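Local coordinates for protein esterase (Thermotoga maritima, PDB 3DOH) that probably hydrolyses carboxylic esters as a thermostable esterase that joins an immunoglobulin-like domain to an alpha/beta-hydrolase domain, at residues Val156-Val164 against Gly187-Ala195; Pro240-Ile251 against Thr279-Phe288. All blocks are in the same frame, centred on the assembly; numbering follows the deposited sequence.

Interaction 1: residues Val156-Val164 against Gly187-Ala195; sequences VEIPYRLFV and GTDNYLQVA. With SO4 (sulfate ion), chain G.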
loop_
_atom_site.group_PDB
_atom_site.type_symbol
_atom_site.label_atom_id
_atom_site.label_comp_id
_atom_site.label_asym_id
_atom_site.label_seq_id
_atom_site.Cartn_x
_atom_site.Cartn_y
_atom_site.Cartn_z
ATOM N N VAL A 156 -20.980 50.149 -22.491
ATOM C CA VAL A 156 -20.393 49.036 -21.762
ATOM C C VAL A 156 -20.358 49.312 -20.269
ATOM O O VAL A 156 -19.856 50.345 -19.826
ATOM C CB VAL A 156 -18.965 48.731 -22.252
ATOM C CG1 VAL A 156 -18.591 47.292 -21.932
ATOM C CG2 VAL A 156 -18.848 49.000 -23.744
ATOM N N GLU A 157 -20.897 48.377 -19.498
ATOM C CA GLU A 157 -20.741 48.396 -18.042
ATOM C C GLU A 157 -19.708 47.376 -17.502
ATOM O O GLU A 157 -19.727 46.195 -17.841
ATOM C CB GLU A 157 -22.098 48.258 -17.346
ATOM C CG GLU A 157 -22.119 48.986 -15.985
ATOM C CD GLU A 157 -23.459 49.653 -15.638
ATOM O OE1 GLU A 157 -24.515 48.942 -15.613
ATOM O OE2 GLU A 157 -23.435 50.893 -15.361
ATOM N N ILE A 158 -18.786 47.851 -16.678
ATOM C CA ILE A 158 -17.699 47.009 -16.223
ATOM C C ILE A 158 -17.685 46.954 -14.714
ATOM O O ILE A 158 -17.375 47.942 -14.052
ATOM C CB ILE A 158 -16.295 47.473 -16.775
ATOM C CG1 ILE A 158 -16.190 47.306 -18.308
ATOM C CG2 ILE A 158 -15.160 46.758 -16.049
ATOM C CD1 ILE A 158 -16.064 45.910 -18.798
ATOM N N PRO A 159 -18.011 45.777 -14.160
ATOM C CA PRO A 159 -17.861 45.625 -12.715
ATOM C C PRO A 159 -16.367 45.489 -12.353
ATOM O O PRO A 159 -15.579 44.883 -13.136
ATOM C CB PRO A 159 -18.625 44.318 -12.415
ATOM C CG PRO A 159 -19.251 43.892 -13.704
ATOM C CD PRO A 159 -18.462 44.521 -14.792
ATOM N N TYR A 160 -15.976 46.059 -11.210
ATOM C CA TYR A 160 -14.614 45.887 -10.722
ATOM C C TYR A 160 -14.469 45.825 -9.215
ATOM O O TYR A 160 -15.333 46.259 -8.466
ATOM C CB TYR A 160 -13.683 46.934 -11.326
ATOM C CG TYR A 160 -13.888 48.357 -10.851
ATOM C CD1 TYR A 160 -14.898 49.183 -11.408
ATOM C CD2 TYR A 160 -13.054 48.901 -9.866
ATOM C CE1 TYR A 160 -15.067 50.513 -10.981
ATOM C CE2 TYR A 160 -13.204 50.215 -9.432
ATOM C CZ TYR A 160 -14.209 51.016 -9.998
ATOM O OH TYR A 160 -14.331 52.310 -9.545
ATOM N N ARG A 161 -13.375 45.222 -8.787
ATOM C CA ARG A 161 -13.080 45.069 -7.378
ATOM C C ARG A 161 -11.789 45.809 -7.185
ATOM O O ARG A 161 -10.869 45.646 -7.982
ATOM C CB ARG A 161 -12.874 43.586 -6.979
ATOM C CG ARG A 161 -14.017 42.612 -7.214
ATOM C CD ARG A 161 -15.257 42.859 -6.374
ATOM N NE ARG A 161 -15.099 42.551 -4.959
ATOM C CZ ARG A 161 -15.857 41.700 -4.253
ATOM N NH1 ARG A 161 -16.870 41.027 -4.799
ATOM N NH2 ARG A 161 -15.584 41.526 -2.967
ATOM N N LEU A 162 -11.714 46.592 -6.120
ATOM C CA LEU A 162 -10.547 47.422 -5.839
ATOM C C LEU A 162 -10.113 47.260 -4.395
ATOM O O LEU A 162 -10.934 47.390 -3.511
ATOM C CB LEU A 162 -10.900 48.891 -6.077
ATOM C CG LEU A 162 -9.904 49.955 -5.602
ATOM C CD1 LEU A 162 -8.781 50.149 -6.625
ATOM C CD2 LEU A 162 -10.631 51.268 -5.380
ATOM N N PHE A 163 -8.835 46.991 -4.163
ATOM C CA PHE A 163 -8.267 46.922 -2.791
ATOM C C PHE A 163 -7.635 48.260 -2.461
ATOM O O PHE A 163 -6.815 48.763 -3.197
ATOM C CB PHE A 163 -7.202 45.801 -2.686
ATOM C CG PHE A 163 -6.499 45.678 -1.321
ATOM C CD1 PHE A 163 -7.005 44.813 -0.318
ATOM C CD2 PHE A 163 -5.282 46.333 -1.082
ATOM C CE1 PHE A 163 -6.316 44.617 0.926
ATOM C CE2 PHE A 163 -4.588 46.174 0.158
ATOM C CZ PHE A 163 -5.120 45.308 1.169
ATOM N N VAL A 164 -8.012 48.831 -1.343
ATOM C CA VAL A 164 -7.406 50.065 -0.882
ATOM C C VAL A 164 -6.535 49.746 0.350
ATOM O O VAL A 164 -7.006 49.113 1.268
ATOM C CB VAL A 164 -8.552 51.084 -0.546
ATOM C CG1 VAL A 164 -8.037 52.349 0.172
ATOM C CG2 VAL A 164 -9.340 51.443 -1.832
ATOM N N GLY A 187 -17.793 37.301 -16.920
ATOM C CA GLY A 187 -19.060 37.267 -16.238
ATOM C C GLY A 187 -19.498 38.649 -15.853
ATOM O O GLY A 187 -19.061 39.638 -16.434
ATOM N N THR A 188 -20.402 38.723 -14.884
ATOM C CA THR A 188 -21.123 39.958 -14.592
ATOM C C THR A 188 -21.372 40.030 -13.093
ATOM O O THR A 188 -22.067 40.918 -12.601
ATOM C CB THR A 188 -22.472 40.012 -15.331
ATOM O OG1 THR A 188 -22.549 41.216 -16.104
ATOM C CG2 THR A 188 -23.625 39.977 -14.339
ATOM N N ASP A 189 -20.791 39.074 -12.379
ATOM C CA ASP A 189 -21.011 38.916 -10.964
ATOM C C ASP A 189 -20.019 39.702 -10.114
ATOM O O ASP A 189 -20.219 39.860 -8.897
ATOM C CB ASP A 189 -20.916 37.418 -10.592
ATOM C CG ASP A 189 -19.507 36.797 -10.897
ATOM O OD1 ASP A 189 -18.868 37.159 -11.896
ATOM O OD2 ASP A 189 -19.027 35.926 -10.142
ATOM N N ASN A 190 -18.935 40.170 -10.723
ATOM C CA ASN A 190 -17.899 40.869 -9.983
ATOM C C ASN A 190 -17.202 40.011 -8.892
ATOM O O ASN A 190 -16.682 40.547 -7.896
ATOM C CB ASN A 190 -18.468 42.149 -9.361
ATOM C CG ASN A 190 -17.464 43.276 -9.341
ATOM O OD1 ASN A 190 -16.310 43.092 -9.724
ATOM N ND2 ASN A 190 -17.884 44.452 -8.896
ATOM N N TYR A 191 -17.189 38.696 -9.056
ATOM C CA TYR A 191 -16.584 37.842 -8.036
ATOM C C TYR A 191 -15.529 36.933 -8.645
ATOM O O TYR A 191 -14.388 36.870 -8.185
ATOM C CB TYR A 191 -17.655 37.006 -7.332
ATOM C CG TYR A 191 -17.201 36.405 -6.021
ATOM C CD1 TYR A 191 -17.484 37.030 -4.813
ATOM C CD2 TYR A 191 -16.489 35.214 -5.991
ATOM C CE1 TYR A 191 -17.071 36.485 -3.612
ATOM C CE2 TYR A 191 -16.071 34.660 -4.795
ATOM C CZ TYR A 191 -16.365 35.300 -3.610
ATOM O OH TYR A 191 -15.951 34.753 -2.416
ATOM N N LEU A 192 -15.939 36.230 -9.690
ATOM C CA LEU A 192 -15.073 35.325 -10.454
ATOM C C LEU A 192 -13.628 35.759 -10.618
ATOM O O LEU A 192 -12.722 34.947 -10.387
ATOM C CB LEU A 192 -15.672 35.090 -11.823
ATOM C CG LEU A 192 -16.160 33.672 -12.096
ATOM C CD1 LEU A 192 -16.381 32.805 -10.835
ATOM C CD2 LEU A 192 -17.410 33.769 -12.936
ATOM N N GLN A 193 -13.420 37.028 -10.974
ATOM C CA GLN A 193 -12.108 37.500 -11.464
ATOM C C GLN A 193 -11.123 37.688 -10.323
ATOM O O GLN A 193 -9.908 37.928 -10.510
ATOM C CB GLN A 193 -12.250 38.770 -12.339
ATOM C CG GLN A 193 -12.333 40.110 -11.618
ATOM C CD GLN A 193 -13.719 40.416 -11.083
ATOM O OE1 GLN A 193 -14.581 39.531 -11.014
ATOM N NE2 GLN A 193 -13.948 41.677 -10.701
ATOM N N VAL A 194 -11.672 37.532 -9.130
ATOM C CA VAL A 194 -10.937 37.743 -7.929
ATOM C C VAL A 194 -10.852 36.391 -7.184
ATOM O O VAL A 194 -10.126 36.255 -6.210
ATOM C CB VAL A 194 -11.620 38.937 -7.161
ATOM C CG1 VAL A 194 -12.179 38.555 -5.800
ATOM C CG2 VAL A 194 -10.724 40.169 -7.114
ATOM N N ALA A 195 -11.557 35.378 -7.660
ATOM C CA ALA A 195 -11.626 34.142 -6.934
ATOM C C ALA A 195 -11.067 32.960 -7.732
ATOM O O ALA A 195 -10.709 31.919 -7.173
ATOM C CB ALA A 195 -13.034 33.873 -6.547
HETATM S S SO4 G . -17.632 39.890 -0.468
HETATM O O1 SO4 G . -17.881 39.540 -1.866
HETATM O O2 SO4 G . -18.937 39.907 0.202
HETATM O O3 SO4 G . -16.975 41.200 -0.356
HETATM O O4 SO4 G . -16.771 38.876 0.154
#
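Asn190 lies against Pro159, Tyr160 and Arg161 of strand 157-163, next to the outermost strand 144-150 in the central sheet of an alpha/beta-hydrolase fold. Its ND2 donates to Tyr160 O at 3.2 Å, approaching from above the carbonyl plane, while Pro159 CB packs on the amide carbon CG of Asn190 at 3.4 Å. Arg161 crosses this amide with its guanidinium turned 82° from it. With CG beside the backbone N (chi1 -59°) and further bends at chi2 and chi3, the chain curls over Asn190, and NH1 of Arg161 reaches Asn190 O at 3.1 Å. Beyond that carbonyl, NH1 and NH2 make weak bonds to a sulfate that probably came from the crystallisation solution and that His138 also holds; NH2 donates to Phe144 O as well. Tyr191 presents the edge of its ring to the same sulfate, and its hydroxyl is bonded to Glu20.

The second shell fixes the rotation of the Asn190 amide. Gln193 uses its NE2 both for Ala218 O on the neighbouring strand 215-219 and for Asn190, whose OD1 receives it in the carbonyl plane at 2.9 Å, the donor lying nearly in line with the C=O bond (159°).

Interaction 2: residues Pro240-Ile251 against Thr279-Phe288; sequences PEKPLLAVIKII and TAIMEFPELF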
loop_
_atom_site.group_PDB
_atom_site.type_symbol
_atom_site.label_atom_id
_atom_site.label_comp_id
_atom_site.label_asym_id
_atom_site.label_seq_id
_atom_site.Cartn_x
_atom_site.Cartn_y
_atom_site.Cartn_z
ATOM N N PRO A 240 -7.214 46.569 -28.847
ATOM C CA PRO A 240 -7.965 46.802 -27.611
ATOM C C PRO A 240 -9.437 46.693 -27.868
ATOM O O PRO A 240 -9.928 47.301 -28.801
ATOM C CB PRO A 240 -7.619 48.255 -27.246
ATOM C CG PRO A 240 -7.192 48.898 -28.530
ATOM C CD PRO A 240 -6.626 47.812 -29.397
ATOM N N GLU A 241 -10.130 45.909 -27.061
ATOM C CA GLU A 241 -11.567 45.836 -27.139
ATOM C C GLU A 241 -12.178 46.757 -26.079
ATOM O O GLU A 241 -11.473 47.276 -25.196
ATOM C CB GLU A 241 -12.027 44.394 -26.966
ATOM C CG GLU A 241 -13.513 44.122 -27.330
ATOM C CD GLU A 241 -13.784 44.266 -28.829
ATOM O OE1 GLU A 241 -13.263 43.418 -29.588
ATOM O OE2 GLU A 241 -14.510 45.223 -29.225
ATOM N N LYS A 242 -13.483 46.982 -26.181
ATOM C CA LYS A 242 -14.184 47.904 -25.279
ATOM C C LYS A 242 -13.860 47.638 -23.828
ATOM O O LYS A 242 -13.568 48.593 -23.091
ATOM C CB LYS A 242 -15.702 47.860 -25.476
ATOM C CG LYS A 242 -16.214 48.739 -26.581
ATOM C CD LYS A 242 -17.364 48.044 -27.299
ATOM C CE LYS A 242 -17.920 48.858 -28.471
ATOM N NZ LYS A 242 -16.853 49.431 -29.358
ATOM N N PRO A 243 -13.939 46.363 -23.392
ATOM C CA PRO A 243 -13.616 46.126 -22.003
ATOM C C PRO A 243 -12.234 46.631 -21.583
ATOM O O PRO A 243 -12.133 47.279 -20.564
ATOM C CB PRO A 243 -13.749 44.616 -21.877
ATOM C CG PRO A 243 -14.759 44.234 -22.873
ATOM C CD PRO A 243 -14.384 45.117 -24.047
ATOM N N LEU A 244 -11.194 46.397 -22.362
ATOM C CA LEU A 244 -9.881 46.923 -22.022
ATOM C C LEU A 244 -9.953 48.421 -21.991
ATOM O O LEU A 244 -9.484 49.031 -21.043
ATOM C CB LEU A 244 -8.827 46.515 -23.043
ATOM C CG LEU A 244 -7.335 46.305 -22.689
ATOM C CD1 LEU A 244 -6.484 46.592 -23.925
ATOM C CD2 LEU A 244 -6.792 47.118 -21.529
ATOM N N LEU A 245 -10.536 49.025 -23.025
ATOM C CA LEU A 245 -10.602 50.485 -23.091
ATOM C C LEU A 245 -11.303 51.041 -21.892
ATOM O O LEU A 245 -10.877 52.020 -21.302
ATOM C CB LEU A 245 -11.307 50.954 -24.352
ATOM C CG LEU A 245 -10.427 50.733 -25.571
ATOM C CD1 LEU A 245 -11.268 50.961 -26.821
ATOM C CD2 LEU A 245 -9.208 51.626 -25.523
ATOM N N ALA A 246 -12.380 50.401 -21.507
ATOM C CA ALA A 246 -13.040 50.825 -20.332
ATOM C C ALA A 246 -12.017 50.787 -19.158
ATOM O O ALA A 246 -11.771 51.834 -18.551
ATOM C CB ALA A 246 -14.260 49.974 -20.108
ATOM N N VAL A 247 -11.371 49.634 -18.880
ATOM C CA VAL A 247 -10.344 49.517 -17.804
ATOM C C VAL A 247 -9.388 50.722 -17.723
ATOM O O VAL A 247 -9.089 51.243 -16.649
ATOM C CB VAL A 247 -9.511 48.222 -17.954
ATOM C CG1 VAL A 247 -8.364 48.163 -16.945
ATOM C CG2 VAL A 247 -10.400 47.010 -17.848
ATOM N N ILE A 248 -8.915 51.189 -18.866
ATOM C CA ILE A 248 -8.071 52.379 -18.831
ATOM C C ILE A 248 -8.752 53.585 -18.169
ATOM O O ILE A 248 -8.201 54.211 -17.260
ATOM C CB ILE A 248 -7.564 52.742 -20.212
ATOM C CG1 ILE A 248 -6.769 51.568 -20.767
ATOM C CG2 ILE A 248 -6.722 53.990 -20.133
ATOM C CD1 ILE A 248 -5.524 51.229 -19.949
ATOM N N LYS A 249 -9.966 53.876 -18.617
ATOM C CA LYS A 249 -10.736 55.000 -18.092
ATOM C C LYS A 249 -10.883 54.841 -16.607
ATOM O O LYS A 249 -10.854 55.797 -15.870
ATOM C CB LYS A 249 -12.109 55.070 -18.765
ATOM C CG LYS A 249 -12.049 55.496 -20.215
ATOM C CD LYS A 249 -13.361 55.228 -20.902
ATOM C CE LYS A 249 -13.239 55.539 -22.398
ATOM N NZ LYS A 249 -14.498 55.208 -23.176
ATOM N N ILE A 250 -10.993 53.604 -16.155
ATOM C CA ILE A 250 -11.141 53.384 -14.728
ATOM C C ILE A 250 -9.829 53.526 -13.935
ATOM O O ILE A 250 -9.857 54.019 -12.793
ATOM C CB ILE A 250 -12.083 52.178 -14.411
ATOM C CG1 ILE A 250 -11.650 51.348 -13.240
ATOM C CG2 ILE A 250 -12.277 51.234 -15.623
ATOM C CD1 ILE A 250 -12.470 50.083 -13.310
ATOM N N ILE A 251 -8.689 53.188 -14.549
ATOM C CA ILE A 251 -7.385 53.541 -13.959
ATOM C C ILE A 251 -7.338 55.053 -13.699
ATOM O O ILE A 251 -6.908 55.510 -12.628
ATOM C CB ILE A 251 -6.179 53.016 -14.810
ATOM C CG1 ILE A 251 -6.007 51.505 -14.584
ATOM C CG2 ILE A 251 -4.868 53.720 -14.456
ATOM C CD1 ILE A 251 -5.308 50.785 -15.715
ATOM N N THR A 279 -1.503 43.865 -24.839
ATOM C CA THR A 279 -2.209 44.853 -25.639
ATOM C C THR A 279 -2.209 46.198 -24.924
ATOM O O THR A 279 -1.863 47.220 -25.517
ATOM C CB THR A 279 -3.658 44.381 -25.997
ATOM O OG1 THR A 279 -3.605 43.194 -26.820
ATOM C CG2 THR A 279 -4.455 45.488 -26.736
ATOM N N ALA A 280 -2.589 46.178 -23.644
ATOM C CA ALA A 280 -2.558 47.362 -22.765
ATOM C C ALA A 280 -1.255 48.142 -22.773
ATOM O O ALA A 280 -1.255 49.359 -22.920
ATOM C CB ALA A 280 -2.891 46.978 -21.358
ATOM N N ILE A 281 -0.140 47.461 -22.580
ATOM C CA ILE A 281 1.121 48.184 -22.484
ATOM C C ILE A 281 1.572 48.683 -23.843
ATOM O O ILE A 281 2.200 49.710 -23.936
ATOM C CB ILE A 281 2.248 47.351 -21.800
ATOM C CG1 ILE A 281 2.497 46.031 -22.544
ATOM C CG2 ILE A 281 1.971 47.178 -20.289
ATOM C CD1 ILE A 281 3.724 45.348 -22.142
ATOM N N MET A 282 1.257 47.958 -24.895
ATOM C CA MET A 282 1.659 48.334 -26.230
ATOM C C MET A 282 0.811 49.511 -26.733
ATOM O O MET A 282 1.301 50.397 -27.459
ATOM C CB MET A 282 1.519 47.133 -27.161
ATOM C CG MET A 282 2.789 46.327 -27.388
ATOM S SD MET A 282 2.365 44.831 -28.274
ATOM C CE MET A 282 3.866 43.874 -28.122
ATOM N N GLU A 283 -0.463 49.529 -26.349
ATOM C CA GLU A 283 -1.368 50.615 -26.777
ATOM C C GLU A 283 -1.358 51.826 -25.851
ATOM O O GLU A 283 -1.898 52.868 -26.212
ATOM C CB GLU A 283 -2.797 50.108 -26.940
ATOM C CG GLU A 283 -2.978 49.026 -28.000
ATOM C CD GLU A 283 -2.396 49.396 -29.360
ATOM O OE1 GLU A 283 -2.513 50.557 -29.810
ATOM O OE2 GLU A 283 -1.816 48.509 -30.006
ATOM N N PHE A 284 -0.753 51.678 -24.676
ATOM C CA PHE A 284 -0.675 52.764 -23.704
ATOM C C PHE A 284 0.665 52.746 -22.974
ATOM O O PHE A 284 0.714 52.669 -21.747
ATOM C CB PHE A 284 -1.823 52.665 -22.698
ATOM C CG PHE A 284 -3.185 52.815 -23.315
ATOM C CD1 PHE A 284 -3.672 54.065 -23.655
ATOM C CD2 PHE A 284 -3.977 51.705 -23.554
ATOM C CE1 PHE A 284 -4.924 54.207 -24.224
ATOM C CE2 PHE A 284 -5.230 51.840 -24.122
ATOM C CZ PHE A 284 -5.704 53.092 -24.456
ATOM N N PRO A 285 1.748 52.820 -23.741
ATOM C CA PRO A 285 3.088 52.612 -23.209
ATOM C C PRO A 285 3.413 53.598 -22.132
ATOM O O PRO A 285 4.307 53.369 -21.322
ATOM C CB PRO A 285 3.994 52.887 -24.405
ATOM C CG PRO A 285 3.134 53.462 -25.474
ATOM C CD PRO A 285 1.761 53.023 -25.205
ATOM N N GLU A 286 2.670 54.686 -22.109
ATOM C CA GLU A 286 2.988 55.769 -21.230
ATOM C C GLU A 286 2.449 55.471 -19.850
ATOM O O GLU A 286 2.902 56.058 -18.861
ATOM C CB GLU A 286 2.408 57.062 -21.809
ATOM C CG GLU A 286 2.873 57.323 -23.280
ATOM C CD GLU A 286 4.416 57.439 -23.419
ATOM O OE1 GLU A 286 4.976 58.439 -22.885
ATOM O OE2 GLU A 286 5.054 56.547 -24.066
ATOM N N LEU A 287 1.505 54.545 -19.768
ATOM C CA LEU A 287 0.771 54.391 -18.530
ATOM C C LEU A 287 1.451 53.475 -17.465
ATOM O O LEU A 287 1.462 53.785 -16.275
ATOM C CB LEU A 287 -0.685 53.986 -18.825
ATOM C CG LEU A 287 -1.623 54.300 -17.656
ATOM C CD1 LEU A 287 -1.813 55.767 -17.549
ATOM C CD2 LEU A 287 -2.942 53.630 -17.808
ATOM N N PHE A 288 2.046 52.368 -17.897
ATOM C CA PHE A 288 2.463 51.328 -16.952
ATOM C C PHE A 288 3.959 51.293 -16.653
ATOM O O PHE A 288 4.782 51.517 -17.526
ATOM C CB PHE A 288 1.967 49.970 -17.434
ATOM C CG PHE A 288 0.480 49.933 -17.732
ATOM C CD1 PHE A 288 -0.448 49.802 -16.702
ATOM C CD2 PHE A 288 0.019 49.991 -19.043
ATOM C CE1 PHE A 288 -1.809 49.747 -16.970
ATOM C CE2 PHE A 288 -1.340 49.939 -19.331
ATOM C CZ PHE A 288 -2.256 49.827 -18.295
#
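Ile248 rests on the Phe284 ring, its CG1 over one face in a CH-pi contact, 4.1 Å from the centroid and 28° off the normal. The same ring meets Leu245 at its edge: CD2 lies in the ring plane, 3.9 Å from Phe284 CZ, the side chains crossing at about a right angle. Two residues from helix 242-257 thus hold the ring by face and by rim. Replacing Phe284 with an alanine would probably open a gap beside Ile248 CG1 and leave Leu245 CD2 without its aromatic partner.

Phe288 takes the other aromatic place. Ile251 CD1 reaches its edge at CE1, and Ile248 CD1 approaches CZ obliquely. With CG1 beside the backbone N (chi1 -76°), Ile251 turns CG2 anti to that N, where it touches Leu287 CD2 at 3.9 Å, the side chains running alongside in opposite senses.

Near the start of helix 242-257 no aromatic ring takes part. The Leu244 methyls divide between Thr279 CG2 (3.6 Å from CD1) and Ala280 CB (3.9 Å from CD2), while Pro240 CD touches Glu283 CG, the proline ring lying across the glutamate chain. Polar ends turn elsewhere: Thr279 OG1 bonds to Phe238 O and Tyr275 O, and Glu283 forms a salt bridge with Lys302. Apolar packing joins helix 242-257 to the end of helix 272-283 and the turn after it, two helices flanking the central sheet of the alpha/beta-hydrolase fold.

How the interactions relate
Interactions 1 and 2 have centres about 17 Å apart and follow one another along the chain, yet they meet through strand 157-163. While Pro159 and Arg161 serve interaction 1, the side chains of Ile158 and Tyr160 point away from Gly187-Ala195 and pack on helix 242-257. Ile158 CG1 lies 3.8 Å from Ala246 CB and Ile158 CD1 4.0 Å from Pro243 CA; Tyr160 packs on Ile250. The helix turns another side to Thr279-Phe288; the loop covers one face of strand 157-163, and the two helices lie side by side on the other face of the sheet. Helix 272-283 starts directly after Ser271, the likely nucleophile on a GxSxG elbow, probably in a triad with His359 and Asp319.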